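PDB 3LRK: alpha-galactosidase 1 from Saccharomyces cerevisiae, which hydrolyses terminal, non-reducing alpha-D-galactose residues from alpha-D-galactosides such as galactose oligosaccharides, galactomannans and galactolipids. Local coordinates for residues Ser203-Thr211 and Ala233-Ile242. The protein carries 1 engineered substitution. Residues are numbered along the deposited sequence; the frame is centred on the assembly and turned at random.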
loop_
_atom_site.group_PDB
_atom_site.type_symbol
_atom_site.label_atom_id
_atom_site.label_comp_id
_atom_site.label_asym_id
_atom_site.label_seq_id
_atom_site.Cartn_x
_atom_site.Cartn_y
_atom_site.Cartn_z
ATOM N N SER A 203 10.827 -2.123 -24.405
ATOM C CA SER A 203 10.021 -1.019 -23.880
ATOM C C SER A 203 8.879 -1.607 -23.035
ATOM O O SER A 203 8.557 -2.795 -23.148
ATOM C CB SER A 203 9.484 -0.101 -25.005
ATOM O OG SER A 203 8.473 -0.734 -25.777
ATOM N N TRP A 204 8.319 -0.778 -22.161
ATOM C CA TRP A 204 7.195 -1.179 -21.300
ATOM C C TRP A 204 6.239 -0.019 -21.102
ATOM O O TRP A 204 6.641 1.080 -20.707
ATOM C CB TRP A 204 7.685 -1.701 -19.933
ATOM C CG TRP A 204 8.755 -0.869 -19.338
ATOM C CD1 TRP A 204 8.595 0.201 -18.515
ATOM C CD2 TRP A 204 10.175 -1.010 -19.547
ATOM N NE1 TRP A 204 9.823 0.733 -18.181
ATOM C CE2 TRP A 204 10.807 0.012 -18.804
ATOM C CE3 TRP A 204 10.967 -1.904 -20.280
ATOM C CZ2 TRP A 204 12.206 0.174 -18.774
ATOM C CZ3 TRP A 204 12.373 -1.732 -20.259
ATOM C CH2 TRP A 204 12.962 -0.707 -19.500
ATOM N N ARG A 205 4.962 -0.261 -21.384
ATOM C CA ARG A 205 3.934 0.686 -21.000
ATOM C C ARG A 205 4.037 0.867 -19.490
ATOM O O ARG A 205 4.260 -0.098 -18.774
ATOM C CB ARG A 205 2.557 0.157 -21.405
ATOM C CG ARG A 205 2.309 0.245 -22.933
ATOM C CD ARG A 205 1.812 1.652 -23.346
ATOM N NE ARG A 205 0.653 1.984 -22.529
ATOM C CZ ARG A 205 -0.585 1.556 -22.759
ATOM N NH1 ARG A 205 -0.871 0.838 -23.847
ATOM N NH2 ARG A 205 -1.537 1.872 -21.899
ATOM N N MET A 206 3.884 2.094 -19.009
ATOM C CA MET A 206 4.036 2.344 -17.583
ATOM C C MET A 206 2.756 2.904 -16.984
ATOM O O MET A 206 2.757 3.356 -15.843
ATOM C CB MET A 206 5.235 3.253 -17.302
ATOM C CG MET A 206 5.421 4.445 -18.280
ATOM S SD MET A 206 4.030 5.603 -18.421
ATOM C CE MET A 206 3.965 6.301 -16.768
ATOM N N SER A 207 1.679 2.899 -17.776
ATOM C CA SER A 207 0.375 3.404 -17.322
ATOM C C SER A 207 -0.791 2.771 -18.086
ATOM O O SER A 207 -0.589 2.108 -19.107
ATOM C CB SER A 207 0.298 4.941 -17.464
ATOM O OG SER A 207 0.064 5.329 -18.813
ATOM N N GLY A 208 -2.012 3.003 -17.591
ATOM C CA GLY A 208 -3.242 2.711 -18.347
ATOM C C GLY A 208 -3.303 3.556 -19.616
ATOM O O GLY A 208 -2.533 4.511 -19.766
ATOM N N ASP A 209 -4.214 3.225 -20.526
ATOM C CA ASP A 209 -4.236 3.880 -21.846
ATOM C C ASP A 209 -4.445 5.381 -21.746
ATOM O O ASP A 209 -5.265 5.848 -20.964
ATOM C CB ASP A 209 -5.315 3.307 -22.761
ATOM C CG ASP A 209 -5.168 1.820 -23.007
ATOM O OD1 ASP A 209 -4.137 1.219 -22.622
ATOM O OD2 ASP A 209 -6.113 1.258 -23.598
ATOM N N VAL A 210 -3.670 6.115 -22.540
ATOM C CA VAL A 210 -3.881 7.535 -22.767
ATOM C C VAL A 210 -5.174 7.773 -23.557
ATOM O O VAL A 210 -5.690 6.868 -24.219
ATOM C CB VAL A 210 -2.654 8.174 -23.504
ATOM C CG1 VAL A 210 -2.683 7.858 -24.996
ATOM C CG2 VAL A 210 -2.598 9.698 -23.267
ATOM N N THR A 211 -5.691 8.993 -23.448
ATOM C CA THR A 211 -6.816 9.450 -24.244
ATOM C C THR A 211 -6.541 10.887 -24.685
ATOM O O THR A 211 -5.626 11.536 -24.160
ATOM C CB THR A 211 -8.175 9.328 -23.480
ATOM O OG1 THR A 211 -9.253 9.600 -24.385
ATOM C CG2 THR A 211 -8.246 10.285 -22.291
ATOM N N ALA A 233 -4.520 0.274 -13.051
ATOM C CA ALA A 233 -4.028 1.177 -14.100
ATOM C C ALA A 233 -5.154 1.836 -14.903
ATOM O O ALA A 233 -5.107 3.043 -15.196
ATOM C CB ALA A 233 -3.069 0.446 -15.029
ATOM N N GLY A 234 -6.158 1.033 -15.236
ATOM C CA GLY A 234 -7.352 1.502 -15.933
ATOM C C GLY A 234 -7.024 2.041 -17.311
ATOM O O GLY A 234 -6.067 1.589 -17.948
ATOM N N PHE A 235 -7.816 3.015 -17.761
ATOM C CA PHE A 235 -7.611 3.674 -19.056
ATOM C C PHE A 235 -8.355 5.009 -19.119
ATOM O O PHE A 235 -8.915 5.448 -18.111
ATOM C CB PHE A 235 -7.895 2.745 -20.266
ATOM C CG PHE A 235 -9.356 2.369 -20.479
ATOM C CD1 PHE A 235 -9.825 2.143 -21.775
ATOM C CD2 PHE A 235 -10.246 2.222 -19.420
ATOM C CE1 PHE A 235 -11.165 1.782 -22.011
ATOM C CE2 PHE A 235 -11.582 1.850 -19.642
ATOM C CZ PHE A 235 -12.042 1.638 -20.943
ATOM N N HIS A 236 -8.335 5.654 -20.292
ATOM C CA HIS A 236 -8.782 7.054 -20.430
ATOM C C HIS A 236 -8.040 7.995 -19.483
ATOM O O HIS A 236 -8.600 8.965 -18.960
ATOM C CB HIS A 236 -10.309 7.169 -20.299
ATOM C CG HIS A 236 -11.036 6.474 -21.401
ATOM N ND1 HIS A 236 -11.400 7.111 -22.567
ATOM C CD2 HIS A 236 -11.413 5.182 -21.541
ATOM C CE1 HIS A 236 -11.999 6.248 -23.367
ATOM N NE2 HIS A 236 -12.013 5.068 -22.771
ATOM N N CYS A 237 -6.756 7.702 -19.289
ATOM C CA CYS A 237 -5.878 8.542 -18.489
ATOM C C CYS A 237 -5.453 9.727 -19.350
ATOM O O CYS A 237 -5.142 9.550 -20.520
ATOM C CB CYS A 237 -4.648 7.746 -18.045
ATOM S SG CYS A 237 -4.997 6.287 -17.031
ATOM N N SER A 238 -5.463 10.925 -18.777
ATOM C CA SER A 238 -5.079 12.136 -19.512
ATOM C C SER A 238 -3.573 12.211 -19.774
ATOM O O SER A 238 -2.784 11.513 -19.142
ATOM C CB SER A 238 -5.522 13.393 -18.765
ATOM O OG SER A 238 -4.719 13.590 -17.620
ATOM N N ILE A 239 -3.196 13.071 -20.715
ATOM C CA ILE A 239 -1.792 13.307 -21.077
ATOM C C ILE A 239 -0.919 13.659 -19.853
ATOM O O ILE A 239 0.112 13.025 -19.617
ATOM C CB ILE A 239 -1.706 14.364 -22.209
ATOM C CG1 ILE A 239 -2.193 13.737 -23.527
ATOM C CG2 ILE A 239 -0.289 14.949 -22.343
ATOM C CD1 ILE A 239 -2.755 14.736 -24.553
ATOM N N MET A 240 -1.368 14.635 -19.070
ATOM C CA MET A 240 -0.656 15.084 -17.879
ATOM C C MET A 240 -0.632 14.044 -16.768
ATOM O O MET A 240 0.338 13.968 -16.016
ATOM C CB MET A 240 -1.261 16.390 -17.339
ATOM C CG MET A 240 -0.968 17.639 -18.172
ATOM S SD MET A 240 0.777 17.947 -18.499
ATOM C CE MET A 240 1.467 18.122 -16.846
ATOM N N ASN A 241 -1.710 13.268 -16.645
ATOM C CA ASN A 241 -1.768 12.168 -15.680
ATOM C C ASN A 241 -0.639 11.179 -15.954
ATOM O O ASN A 241 0.046 10.753 -15.027
ATOM C CB ASN A 241 -3.139 11.464 -15.724
ATOM C CG ASN A 241 -3.183 10.177 -14.886
ATOM O OD1 ASN A 241 -2.674 9.129 -15.298
ATOM N ND2 ASN A 241 -3.838 10.248 -13.728
ATOM N N ILE A 242 -0.433 10.858 -17.238
ATOM C CA ILE A 242 0.555 9.863 -17.659
ATOM C C ILE A 242 1.978 10.419 -17.574
ATOM O O ILE A 242 2.882 9.733 -17.097
ATOM C CB ILE A 242 0.224 9.296 -19.072
ATOM C CG1 ILE A 242 -1.014 8.385 -18.975
ATOM C CG2 ILE A 242 1.409 8.530 -19.662
ATOM C CD1 ILE A 242 -1.619 8.014 -20.301
HETATM O O HOH W 1 -2.714 4.318 -15.040
HETATM O O HOH W 2 -7.887 5.466 -23.225
#
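Cys-237 and Val-210 form a single beta bridge that ties the loop carrying the proton donor Asp-209 to the chain leading into helix 239-246. Cys-237 N donates to Asp-209 O at 2.9 Å, and Thr-211 N returns a weak bond to Cys-237 O; between them Val-210 CA makes a CA-H...O contact with that same oxygen, 3.3 Å away. Two waters extend the pairing: one accepts from Gly-208 N and donates to Ala-233 O, the other joins His-236 N to Val-210 O.

Van der Waals packing centres on Ile-242. With CG1 anti to its carbonyl carbon (chi1 -72°) and the chain then extended, its CD1 is pressed tightly against Val-210 CB at 3.4 Å, the two side chains crossing at about a right angle. Ile-242 CG1 lies 3.2 Å from Ser-207 OG, a hydroxyl that donates to Gly-208 O, while the bent Met-206 chain brings SD to 4.1 Å from Ile-242 CG2. Farther along, Thr-211 CG2 rests on the His-236 carbonyl.

Arg-205 NH2 makes a salt bridge to Asp-209 OD1 at 2.8 Å; OD1 lies in the guanidinium plane and uses its anti lone pair, which holds the carboxylate from within its own segment. The same NH2 also reaches Ser-207 O. Across the contact, Asp-209 CB touches Phe-235 CB at 3.6 Å, while the Phe-235 ring leads away; His-236 CD2 sits over one face of that ring.

Arg-205 binds substrate, and the Asp-209 side chain lies about 6 Å from that of the nucleophile Asp-149, so the contact supplies part of the active site of the TIM barrel. Cys-237 is disulfide-bonded to Cys-221, Phe-235 packs on Gln-251 of a second subunit, strand 203-205 runs between strands 182-185 and 258-260, and helix 273-285 packs against Ile-239 and Ile-242.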